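Local coordinates for protein copper-transporting atpase (Sulfolobus solfataricus, PDB 2YJ4) that probably couples ATP hydrolysis to moving copper or a related cation across the cell membrane, and is represented here by its cytoplasmic phosphorylation and nucleotide-binding domains, at residues A[27-32]-A[197-202]; A[63-68]-A[89-94]; A[154-159]-A[175-180]; A[204-209]-A[223-228]. The protein carries 1 engineered substitution. All blocks are in the same frame, centred on the assembly; numbering follows the deposited sequence.

From the N terminus the chain reaches 27-32, which opens contact 1 and meets 197-202 only some 165 residues later. Two shorter closures lie within that span, one after the other: contact 2 (63-68 with 89-94) and contact 3 (154-159 with 175-180). Contact 4 (204-209 with 223-228) follows in series, continuing along the strand that contact 1 begins; none cross. Contacts 1, 3 and 4 all belong to the mixed sheet of the phosphorylation domain, where strand 30-34 lies between 154-158 and 201-205. Contact 2 stands apart beside the AMP of the nucleotide-binding domain, its centre about 44 Å from that of contact 1.

Contact 1 of 4, residues A[27-32]-A[197-202]; sequences EIDTII and NGNKVL
Thr30 pairs with Val201 and Ile31 with Leu202 in parallel register, held by hydrogen bonds from Leu202 N to Thr30 O (2.8 Å) and Ile32 N to Leu202 O (2.8 Å). Where the strands begin, Lys200 O accepts twice, from Thr30 N and, on an in-plane lone pair, from Asp29 N at 3.0 Å. The Asp29 carboxylate folds back because CG sits between the backbone N and the carbonyl carbon (chi1 50°); it draws weak bonds from Lys200 N, while Thr30 OG1 donates to the anti side of Asp29 OD1 at 2.8 Å. With an alanine at Asp29, Lys200 N and Thr30 OG1 would probably lose this acceptor, and the start of the strand pair would be less firmly fixed. Lys200 runs alongside Glu27, pointing the same way, and ends in a long salt bridge, Lys200 NZ to Glu27 OE1 3.8 Å. On the face of Thr30 and Val201, Ile32 CD1 touches Val201 CG1 at 3.5 Å; on the other, Ile31 CD1 packs against Leu202 CB. Leu194 of helix 184-196 covers Ile32 and Val201, whereas Leu202 rests on Val219 and Val221 of strand 219-223; strand 154-158 flanks Thr30.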
# COMPACT_ATOMS: atom_id res chain seq x y z
N GLU A 27 -21.71 -11.57 -11.75
CA GLU A 27 -21.83 -10.49 -12.71
C GLU A 27 -20.53 -9.75 -12.98
O GLU A 27 -20.43 -9.02 -13.98
CB GLU A 27 -22.86 -9.47 -12.23
CG GLU A 27 -24.24 -10.03 -11.98
CD GLU A 27 -25.23 -8.93 -11.62
OE1 GLU A 27 -24.79 -7.88 -11.10
OE2 GLU A 27 -26.44 -9.11 -11.88
N ILE A 28 -19.54 -9.90 -12.10
CA ILE A 28 -18.37 -9.03 -12.20
C ILE A 28 -17.49 -9.38 -13.40
O ILE A 28 -17.24 -10.55 -13.69
CB ILE A 28 -17.52 -8.93 -10.86
CG1 ILE A 28 -16.59 -10.13 -10.69
CG2 ILE A 28 -18.40 -8.68 -9.63
CD1 ILE A 28 -15.28 -9.98 -11.43
N ASP A 29 -17.02 -8.34 -14.08
CA ASP A 29 -16.18 -8.51 -15.25
C ASP A 29 -14.88 -7.72 -15.10
O ASP A 29 -13.98 -7.82 -15.93
CB ASP A 29 -16.93 -8.05 -16.49
CG ASP A 29 -17.55 -6.69 -16.32
OD1 ASP A 29 -16.88 -5.79 -15.77
OD2 ASP A 29 -18.72 -6.51 -16.71
N THR A 30 -14.80 -6.92 -14.05
CA THR A 30 -13.63 -6.07 -13.83
C THR A 30 -13.16 -6.17 -12.39
O THR A 30 -13.93 -5.96 -11.46
CB THR A 30 -13.95 -4.61 -14.17
OG1 THR A 30 -14.42 -4.52 -15.52
CG2 THR A 30 -12.71 -3.73 -14.00
N ILE A 31 -11.89 -6.52 -12.22
CA ILE A 31 -11.29 -6.65 -10.89
C ILE A 31 -10.25 -5.56 -10.71
O ILE A 31 -9.24 -5.54 -11.43
CB ILE A 31 -10.58 -8.02 -10.71
CG1 ILE A 31 -11.50 -9.17 -11.09
CG2 ILE A 31 -10.14 -8.21 -9.25
CD1 ILE A 31 -12.51 -9.50 -10.01
N ILE A 32 -10.48 -4.66 -9.77
CA ILE A 32 -9.52 -3.58 -9.54
C ILE A 32 -8.75 -3.75 -8.25
O ILE A 32 -9.34 -3.90 -7.19
CB ILE A 32 -10.18 -2.21 -9.51
CG1 ILE A 32 -10.91 -1.94 -10.83
CG2 ILE A 32 -9.12 -1.16 -9.27
CD1 ILE A 32 -11.78 -0.65 -10.79
N ASN A 197 -20.14 2.87 -17.69
CA ASN A 197 -19.86 2.14 -18.92
C ASN A 197 -20.47 0.75 -18.84
O ASN A 197 -20.36 -0.05 -19.76
CB ASN A 197 -18.34 2.10 -19.13
CG ASN A 197 -17.92 1.22 -20.32
OD1 ASN A 197 -18.24 0.03 -20.39
ND2 ASN A 197 -17.17 1.82 -21.25
N GLY A 198 -21.12 0.44 -17.73
CA GLY A 198 -21.79 -0.84 -17.57
C GLY A 198 -20.94 -1.98 -17.01
O GLY A 198 -21.38 -3.13 -16.97
N ASN A 199 -19.72 -1.68 -16.59
CA ASN A 199 -18.87 -2.71 -16.02
C ASN A 199 -19.26 -3.02 -14.59
O ASN A 199 -19.66 -2.13 -13.85
CB ASN A 199 -17.41 -2.27 -16.06
CG ASN A 199 -16.85 -2.28 -17.45
OD1 ASN A 199 -17.13 -3.18 -18.24
ND2 ASN A 199 -16.06 -1.26 -17.77
N LYS A 200 -19.15 -4.29 -14.22
CA LYS A 200 -19.38 -4.70 -12.85
C LYS A 200 -18.04 -4.89 -12.14
O LYS A 200 -17.25 -5.76 -12.48
CB LYS A 200 -20.21 -5.99 -12.82
CG LYS A 200 -21.66 -5.80 -13.26
CD LYS A 200 -22.50 -5.14 -12.18
CE LYS A 200 -23.90 -4.81 -12.68
NZ LYS A 200 -24.73 -4.14 -11.63
N VAL A 201 -17.78 -4.04 -11.16
CA VAL A 201 -16.45 -3.94 -10.60
C VAL A 201 -16.34 -4.57 -9.22
O VAL A 201 -17.13 -4.28 -8.31
CB VAL A 201 -16.03 -2.46 -10.54
CG1 VAL A 201 -14.68 -2.32 -9.81
CG2 VAL A 201 -15.98 -1.88 -11.95
N LEU A 202 -15.35 -5.44 -9.08
CA LEU A 202 -14.97 -5.96 -7.77
C LEU A 202 -13.62 -5.35 -7.44
O LEU A 202 -12.71 -5.36 -8.26
CB LEU A 202 -14.87 -7.49 -7.78
CG LEU A 202 -14.58 -8.12 -6.40
CD1 LEU A 202 -15.16 -9.51 -6.29
CD2 LEU A 202 -13.10 -8.12 -6.07

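Contact 2 of 4, residues A[63-68]-A[89-94]; sequences EALSSH and KDFKEI. With AMP (adenosine monophosphate), chain C.
The ring of Phe91 is swung toward Leu65 by a first torsion that sets CG opposite the backbone N (chi1 165°), while Leu65 keeps CG beside its own N (chi1 -66°); the two side chains thus slide past each other in opposite directions. Leu65 CB sits almost exactly on the ring normal, 3.6 Å from the Phe91 centroid, in a CH-pi contact over the face, and Leu65 CD1 reaches back to Phe91 CB at 3.5 Å. The far face of the ring carries the backbone N of Glu93, near the rim, and Val99 of strand 98-103 packs against the Phe91 side chain as well. An alanine in place of Phe91 would probably leave Leu65 without its aromatic surface and open a gap between the loop and the strand. Further along, Ser66 OG is turned to Glu93 (chi1 156°) and donates to the anti side of Glu93 OE2 at 3.2 Å. Ser66 OG in turn accepts from His68 N at 3.0 Å, closing an ST turn after the type I turn of 63-66, so the hydroxyl links strand and loop just ahead of helix 69-81. His68 caps that helix, its ND1 bonded to Ile70 N, and its NE2 gives a weak bond to AMP O2P. Glu63, bent at chi2, accepts from AMP N6 through OE1 at 3.3 Å. Both residues bind ATP as well as AMP, and the loop, with its His-Pro sequence, forms part of the adenine pocket, as in the nucleotide-binding domains of other type IB P-type ATPases.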
# COMPACT_ATOMS: atom_id res chain seq x y z
N GLU A 63 15.38 10.03 13.35
CA GLU A 63 14.16 9.25 13.10
C GLU A 63 13.82 8.30 14.23
O GLU A 63 12.72 7.75 14.28
CB GLU A 63 14.25 8.46 11.79
CG GLU A 63 14.38 9.32 10.54
CD GLU A 63 13.05 9.87 10.08
OE1 GLU A 63 12.08 9.86 10.87
OE2 GLU A 63 12.96 10.31 8.91
N ALA A 64 14.75 8.10 15.15
CA ALA A 64 14.52 7.13 16.23
C ALA A 64 13.43 7.64 17.15
O ALA A 64 12.84 6.87 17.89
CB ALA A 64 15.82 6.86 17.03
N LEU A 65 13.19 8.96 17.10
CA LEU A 65 12.25 9.61 18.01
C LEU A 65 10.86 9.78 17.40
O LEU A 65 10.00 10.43 17.99
CB LEU A 65 12.79 10.98 18.43
CG LEU A 65 14.06 11.00 19.27
CD1 LEU A 65 14.41 12.43 19.65
CD2 LEU A 65 13.89 10.14 20.51
N SER A 66 10.64 9.21 16.23
CA SER A 66 9.34 9.28 15.58
C SER A 66 8.76 7.88 15.52
O SER A 66 9.51 6.91 15.62
CB SER A 66 9.47 9.83 14.16
OG SER A 66 8.38 9.41 13.35
N SER A 67 7.44 7.79 15.36
CA SER A 67 6.76 6.50 15.29
C SER A 67 6.24 6.22 13.89
O SER A 67 5.69 5.16 13.63
CB SER A 67 5.61 6.43 16.29
OG SER A 67 6.10 6.33 17.62
N HIS A 68 6.41 7.19 13.00
CA HIS A 68 6.00 7.03 11.61
C HIS A 68 6.70 5.81 10.99
O HIS A 68 7.89 5.57 11.23
CB HIS A 68 6.33 8.30 10.82
CG HIS A 68 5.65 8.39 9.50
ND1 HIS A 68 5.72 7.40 8.54
CD2 HIS A 68 4.87 9.37 8.96
CE1 HIS A 68 5.03 7.76 7.48
NE2 HIS A 68 4.50 8.95 7.70
N LYS A 89 19.03 16.41 20.27
CA LYS A 89 18.41 17.50 21.02
C LYS A 89 17.41 18.32 20.18
O LYS A 89 17.54 18.40 18.96
CB LYS A 89 19.49 18.42 21.63
CG LYS A 89 20.11 17.88 22.94
CD LYS A 89 21.45 18.56 23.28
CE LYS A 89 22.05 18.02 24.59
NZ LYS A 89 23.45 18.49 24.91
N ASP A 90 16.41 18.91 20.84
CA ASP A 90 15.44 19.77 20.16
C ASP A 90 14.79 19.05 18.98
O ASP A 90 14.73 19.56 17.87
CB ASP A 90 16.08 21.08 19.69
CG ASP A 90 16.93 21.74 20.76
OD1 ASP A 90 16.60 21.60 21.96
OD2 ASP A 90 17.94 22.39 20.42
N PHE A 91 14.31 17.85 19.23
CA PHE A 91 13.67 17.08 18.19
C PHE A 91 12.30 17.65 17.89
O PHE A 91 11.60 18.10 18.79
CB PHE A 91 13.54 15.63 18.63
CG PHE A 91 12.59 14.84 17.80
CD1 PHE A 91 12.98 14.32 16.58
CD2 PHE A 91 11.29 14.62 18.24
CE1 PHE A 91 12.11 13.57 15.81
CE2 PHE A 91 10.41 13.89 17.47
CZ PHE A 91 10.82 13.35 16.26
N LYS A 92 11.91 17.58 16.62
CA LYS A 92 10.62 18.08 16.20
C LYS A 92 10.09 17.26 15.04
O LYS A 92 10.74 17.16 14.00
CB LYS A 92 10.78 19.53 15.74
CG LYS A 92 9.73 20.48 16.29
CD LYS A 92 10.38 21.48 17.24
CE LYS A 92 10.90 20.78 18.49
NZ LYS A 92 11.95 21.58 19.22
N GLU A 93 8.90 16.67 15.21
CA GLU A 93 8.14 16.17 14.07
C GLU A 93 7.47 17.37 13.41
O GLU A 93 7.41 18.45 13.99
CB GLU A 93 7.08 15.17 14.50
CG GLU A 93 7.48 13.71 14.36
CD GLU A 93 6.54 12.78 15.12
OE1 GLU A 93 5.85 13.26 16.06
OE2 GLU A 93 6.47 11.57 14.78
N ILE A 94 6.96 17.18 12.19
CA ILE A 94 6.34 18.27 11.43
C ILE A 94 4.98 17.88 10.86
O ILE A 94 4.20 18.76 10.44
CB ILE A 94 7.25 18.74 10.29
CG1 ILE A 94 8.23 19.81 10.78
CG2 ILE A 94 6.43 19.28 9.12
CD1 ILE A 94 9.35 19.28 11.66
P AMP C . 1.81 10.73 5.91
O1P AMP C . 0.71 11.60 5.35
O2P AMP C . 1.78 10.81 7.42
O3P AMP C . 1.76 9.36 5.26
O5' AMP C . 3.06 11.54 5.36
C5' AMP C . 3.18 11.86 3.99
C4' AMP C . 4.62 12.08 3.59
O4' AMP C . 5.29 12.85 4.62
C3' AMP C . 5.47 10.83 3.47
O3' AMP C . 5.29 10.15 2.24
C2' AMP C . 6.89 11.36 3.68
O2' AMP C . 7.39 11.95 2.49
C1' AMP C . 6.64 12.47 4.70
N9 AMP C . 6.93 12.03 6.08
C8 AMP C . 6.02 11.87 7.06
N7 AMP C . 6.60 11.47 8.22
C5 AMP C . 7.92 11.36 7.98
C6 AMP C . 9.11 10.99 8.76
N6 AMP C . 8.99 10.64 10.06
N1 AMP C . 10.31 10.99 8.14
C2 AMP C . 10.44 11.34 6.85
N3 AMP C . 9.40 11.69 6.07
C4 AMP C . 8.14 11.73 6.57

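Contact 3 of 4, residues A[154-159]-A[175-180]; sequences KIIILS and IQEYYS
Ile157 and Tyr178, then Leu158 and Tyr179, pair in parallel across the two strands of a beta-alpha-beta unit whose crossover is helix 163-173, part of the Rossmann-like sheet of this haloacid dehalogenase-type domain. Ile157 N bonds to Glu177 O (3.1 Å), Tyr179 N returns to Ile157 O (2.9 Å) and Ser159 N to Tyr179 O (3.2 Å). Packing is tight where Ile175 enters. Its side chain lies at about a right angle to those of Ile155 and Ile157, with Ile175 CD1 against Ile155 CG2 (3.7 Å) and Ile175 CG1 against Ile157 CD1 (3.9 Å). All three isoleucines are buried. On the face of Ile157, Tyr178 makes its side-chain contact with that residue through CB: CG placed between the backbone N and the carbonyl carbon (chi1 70°) carries the ring off toward Val166, Lys167 and Ser170 of the crossover helix. The side toward solvent is looser. Lys154 and Glu177 cross with their charges apart, Lys154 NZ to Glu177 OE1 5.9 Å, only the lysine CD coming near the carboxylate. At the C-terminal end of strand 154-158, Ser159, an ATP-binding residue, lies close to Lys35 and a bound phosphate, while Ser180 OG is held by Glu163. On the opposite face of the sheet from Ile157, Leu158 and Tyr179 run side by side, and Leu158 CD2 meets the ring edge in its plane, 3.6 Å from Tyr179 CD2.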
# COMPACT_ATOMS: atom_id res chain seq x y z
N LYS A 154 -11.08 -8.36 -16.88
CA LYS A 154 -10.16 -7.23 -16.99
C LYS A 154 -9.63 -6.89 -15.60
O LYS A 154 -10.37 -6.83 -14.61
CB LYS A 154 -10.87 -6.02 -17.60
CG LYS A 154 -10.08 -4.72 -17.51
CD LYS A 154 -10.92 -3.55 -18.00
CE LYS A 154 -12.38 -3.74 -17.60
NZ LYS A 154 -13.30 -2.76 -18.24
N ILE A 155 -8.33 -6.67 -15.53
CA ILE A 155 -7.71 -6.41 -14.25
C ILE A 155 -7.09 -5.04 -14.31
O ILE A 155 -6.34 -4.75 -15.24
CB ILE A 155 -6.62 -7.44 -13.93
CG1 ILE A 155 -7.24 -8.83 -13.83
CG2 ILE A 155 -5.90 -7.05 -12.66
CD1 ILE A 155 -6.28 -9.87 -13.34
N ILE A 156 -7.41 -4.21 -13.33
CA ILE A 156 -6.87 -2.87 -13.25
C ILE A 156 -6.18 -2.69 -11.90
O ILE A 156 -6.68 -3.16 -10.87
CB ILE A 156 -7.99 -1.80 -13.41
CG1 ILE A 156 -8.75 -2.01 -14.73
CG2 ILE A 156 -7.41 -0.39 -13.30
CD1 ILE A 156 -9.94 -1.09 -14.91
N ILE A 157 -5.04 -2.02 -11.90
CA ILE A 157 -4.42 -1.62 -10.65
C ILE A 157 -4.46 -0.11 -10.46
O ILE A 157 -4.15 0.64 -11.38
CB ILE A 157 -2.98 -2.09 -10.55
CG1 ILE A 157 -2.93 -3.62 -10.69
CG2 ILE A 157 -2.37 -1.62 -9.23
CD1 ILE A 157 -1.53 -4.21 -10.69
N LEU A 158 -4.85 0.32 -9.26
CA LEU A 158 -4.87 1.72 -8.84
C LEU A 158 -4.00 1.96 -7.61
O LEU A 158 -3.94 1.12 -6.71
CB LEU A 158 -6.30 2.11 -8.48
CG LEU A 158 -7.38 1.93 -9.52
CD1 LEU A 158 -8.71 2.40 -8.95
CD2 LEU A 158 -7.01 2.69 -10.79
N SER A 159 -3.33 3.10 -7.55
CA SER A 159 -2.70 3.56 -6.30
C SER A 159 -2.40 5.06 -6.30
O SER A 159 -2.34 5.69 -7.35
CB SER A 159 -1.42 2.77 -5.97
OG SER A 159 -0.44 2.93 -6.97
N ILE A 175 0.26 -6.92 -15.66
CA ILE A 175 -0.98 -6.20 -15.85
C ILE A 175 -0.72 -5.00 -16.75
O ILE A 175 0.15 -4.18 -16.46
CB ILE A 175 -1.58 -5.73 -14.52
CG1 ILE A 175 -1.72 -6.91 -13.55
CG2 ILE A 175 -2.91 -4.98 -14.76
CD1 ILE A 175 -2.61 -8.05 -14.06
N GLN A 176 -1.45 -4.91 -17.86
CA GLN A 176 -1.22 -3.83 -18.80
C GLN A 176 -1.82 -2.54 -18.27
O GLN A 176 -1.24 -1.47 -18.43
CB GLN A 176 -1.82 -4.16 -20.16
N GLU A 177 -2.98 -2.65 -17.63
CA GLU A 177 -3.76 -1.48 -17.25
C GLU A 177 -3.66 -1.09 -15.78
O GLU A 177 -4.17 -1.79 -14.89
CB GLU A 177 -5.22 -1.66 -17.65
CG GLU A 177 -5.99 -0.37 -17.65
CD GLU A 177 -7.19 -0.40 -18.58
OE1 GLU A 177 -7.62 -1.52 -18.96
OE2 GLU A 177 -7.68 0.69 -18.93
N TYR A 178 -3.02 0.04 -15.53
CA TYR A 178 -2.81 0.56 -14.18
C TYR A 178 -2.82 2.07 -14.21
O TYR A 178 -2.67 2.67 -15.27
CB TYR A 178 -1.47 0.08 -13.63
CG TYR A 178 -0.29 0.72 -14.30
CD1 TYR A 178 0.21 1.94 -13.85
CD2 TYR A 178 0.33 0.11 -15.39
CE1 TYR A 178 1.29 2.53 -14.46
CE2 TYR A 178 1.41 0.70 -16.01
CZ TYR A 178 1.89 1.91 -15.54
OH TYR A 178 2.98 2.52 -16.15
N TYR A 179 -2.97 2.69 -13.04
CA TYR A 179 -3.02 4.13 -12.89
C TYR A 179 -2.35 4.53 -11.58
O TYR A 179 -2.67 4.00 -10.52
CB TYR A 179 -4.47 4.60 -12.87
CG TYR A 179 -5.21 4.38 -14.17
CD1 TYR A 179 -4.66 4.77 -15.38
CD2 TYR A 179 -6.46 3.77 -14.18
CE1 TYR A 179 -5.34 4.57 -16.58
CE2 TYR A 179 -7.14 3.56 -15.37
CZ TYR A 179 -6.58 3.96 -16.56
OH TYR A 179 -7.25 3.74 -17.74
N SER A 180 -1.41 5.48 -11.65
CA SER A 180 -0.62 5.90 -10.50
C SER A 180 -0.89 7.34 -10.10
O SER A 180 -1.50 8.09 -10.85
CB SER A 180 0.87 5.74 -10.80
OG SER A 180 1.25 6.54 -11.90

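Contact 4 of 4, residues A[204-209]-A[223-228]; sequences IGDGVN and MGNGVD
Asp206 and Met223 meet at about a right angle, the carboxylate lying across the root of the methionine: Asp206 OD2 is 3.2 Å from Met223 CB, and Asp206 CB faces Met223 CG at 3.7 Å. The aspartate gets there by holding CG away from the backbone N, beside the carbonyl carbon (chi1 174°). Met223, bent at both chi2 and chi3, instead leads its sulfur toward Ile204 on strand 201-205; the two side chains cross at a slant, Met223 SD 3.9 Å from Ile204 CG2. Asn225 also stands at roughly a right angle to Asp206, its amide plane turned 56° from the carboxylate. The backbones are joined by the hydrogen bond from Met223 N to Gly205 O (3.0 Å). This loop, running Gly205-Asp206-Gly207-Val208-Asn209-Asp210, is the GDGxND motif of P-type ATPases, set at the C-terminal end of strand 201-205 and probably part of the metal and phosphate site; Asp210 accepts from Asp206 N, and Asn209 belongs to the ATP-binding site. Opposite it, residues 223-226 form a type I turn, whose Gly226 CA comes 3.3 Å from Asp206 OD2; a side chain on this glycine would run into Met223 O. Val227, at the N-cap of helix 228-231, sets its CG2 over Gly207 CA at 3.2 Å, with CG1 approaching the same carbon. At these backbone angles a CB on Gly207 would collide with Asp206 O and come close to Val227 CG1.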
# COMPACT_ATOMS: atom_id res chain seq x y z
N ILE A 204 -10.47 -4.79 -4.49
CA ILE A 204 -9.82 -5.12 -3.25
C ILE A 204 -9.02 -3.91 -2.79
O ILE A 204 -8.28 -3.31 -3.57
CB ILE A 204 -8.93 -6.37 -3.38
CG1 ILE A 204 -9.74 -7.53 -3.95
CG2 ILE A 204 -8.38 -6.77 -2.03
CD1 ILE A 204 -9.51 -7.80 -5.42
N GLY A 205 -9.20 -3.54 -1.53
CA GLY A 205 -8.51 -2.39 -0.96
C GLY A 205 -8.02 -2.64 0.45
O GLY A 205 -8.20 -3.72 1.01
N ASP A 206 -7.42 -1.61 1.04
CA ASP A 206 -6.72 -1.71 2.31
C ASP A 206 -6.22 -0.34 2.73
O ASP A 206 -5.26 0.19 2.15
CB ASP A 206 -5.50 -2.62 2.16
CG ASP A 206 -4.64 -2.67 3.41
OD1 ASP A 206 -3.96 -1.66 3.69
OD2 ASP A 206 -4.65 -3.72 4.11
N GLY A 207 -6.84 0.25 3.73
CA GLY A 207 -6.29 1.49 4.24
C GLY A 207 -6.97 2.75 3.74
O GLY A 207 -7.87 2.71 2.91
N VAL A 208 -6.51 3.88 4.26
CA VAL A 208 -7.25 5.12 4.14
C VAL A 208 -7.66 5.44 2.69
O VAL A 208 -8.85 5.55 2.40
CB VAL A 208 -6.51 6.31 4.82
CG1 VAL A 208 -5.31 6.74 4.00
CG2 VAL A 208 -7.46 7.47 5.04
N ASN A 209 -6.69 5.54 1.79
CA ASN A 209 -6.94 5.94 0.40
C ASN A 209 -7.81 4.99 -0.44
O ASN A 209 -8.02 5.24 -1.63
CB ASN A 209 -5.61 6.22 -0.33
N MET A 223 -8.75 -5.94 2.95
CA MET A 223 -7.75 -6.85 3.49
C MET A 223 -7.91 -7.03 4.99
O MET A 223 -8.49 -6.18 5.67
CB MET A 223 -6.35 -6.32 3.19
CG MET A 223 -6.04 -6.23 1.71
SD MET A 223 -6.06 -7.83 0.91
CE MET A 223 -4.73 -8.65 1.81
N GLY A 224 -7.39 -8.14 5.52
CA GLY A 224 -7.38 -8.36 6.95
C GLY A 224 -6.61 -7.29 7.70
O GLY A 224 -7.11 -6.71 8.67
N ASN A 225 -5.39 -7.00 7.26
CA ASN A 225 -4.59 -5.99 7.94
C ASN A 225 -5.06 -4.58 7.61
O ASN A 225 -4.36 -3.60 7.88
CB ASN A 225 -3.09 -6.17 7.65
CG ASN A 225 -2.81 -6.44 6.17
OD1 ASN A 225 -2.92 -5.54 5.32
ND2 ASN A 225 -2.43 -7.68 5.86
N GLY A 226 -6.25 -4.49 7.02
CA GLY A 226 -6.83 -3.22 6.59
C GLY A 226 -7.42 -2.36 7.70
O GLY A 226 -7.80 -2.86 8.77
N VAL A 227 -7.49 -1.06 7.43
CA VAL A 227 -8.00 -0.08 8.39
C VAL A 227 -9.52 -0.16 8.55
O VAL A 227 -10.23 -0.71 7.70
CB VAL A 227 -7.59 1.36 7.99
CG1 VAL A 227 -6.09 1.42 7.76
CG2 VAL A 227 -8.35 1.80 6.73
N ASP A 228 -10.01 0.40 9.66
CA ASP A 228 -11.41 0.26 10.03
C ASP A 228 -12.40 0.91 9.04
O ASP A 228 -13.38 0.28 8.66
CB ASP A 228 -11.65 0.73 11.47
CG ASP A 228 -11.38 -0.37 12.49
OD1 ASP A 228 -11.75 -1.54 12.23
OD2 ASP A 228 -10.79 -0.06 13.55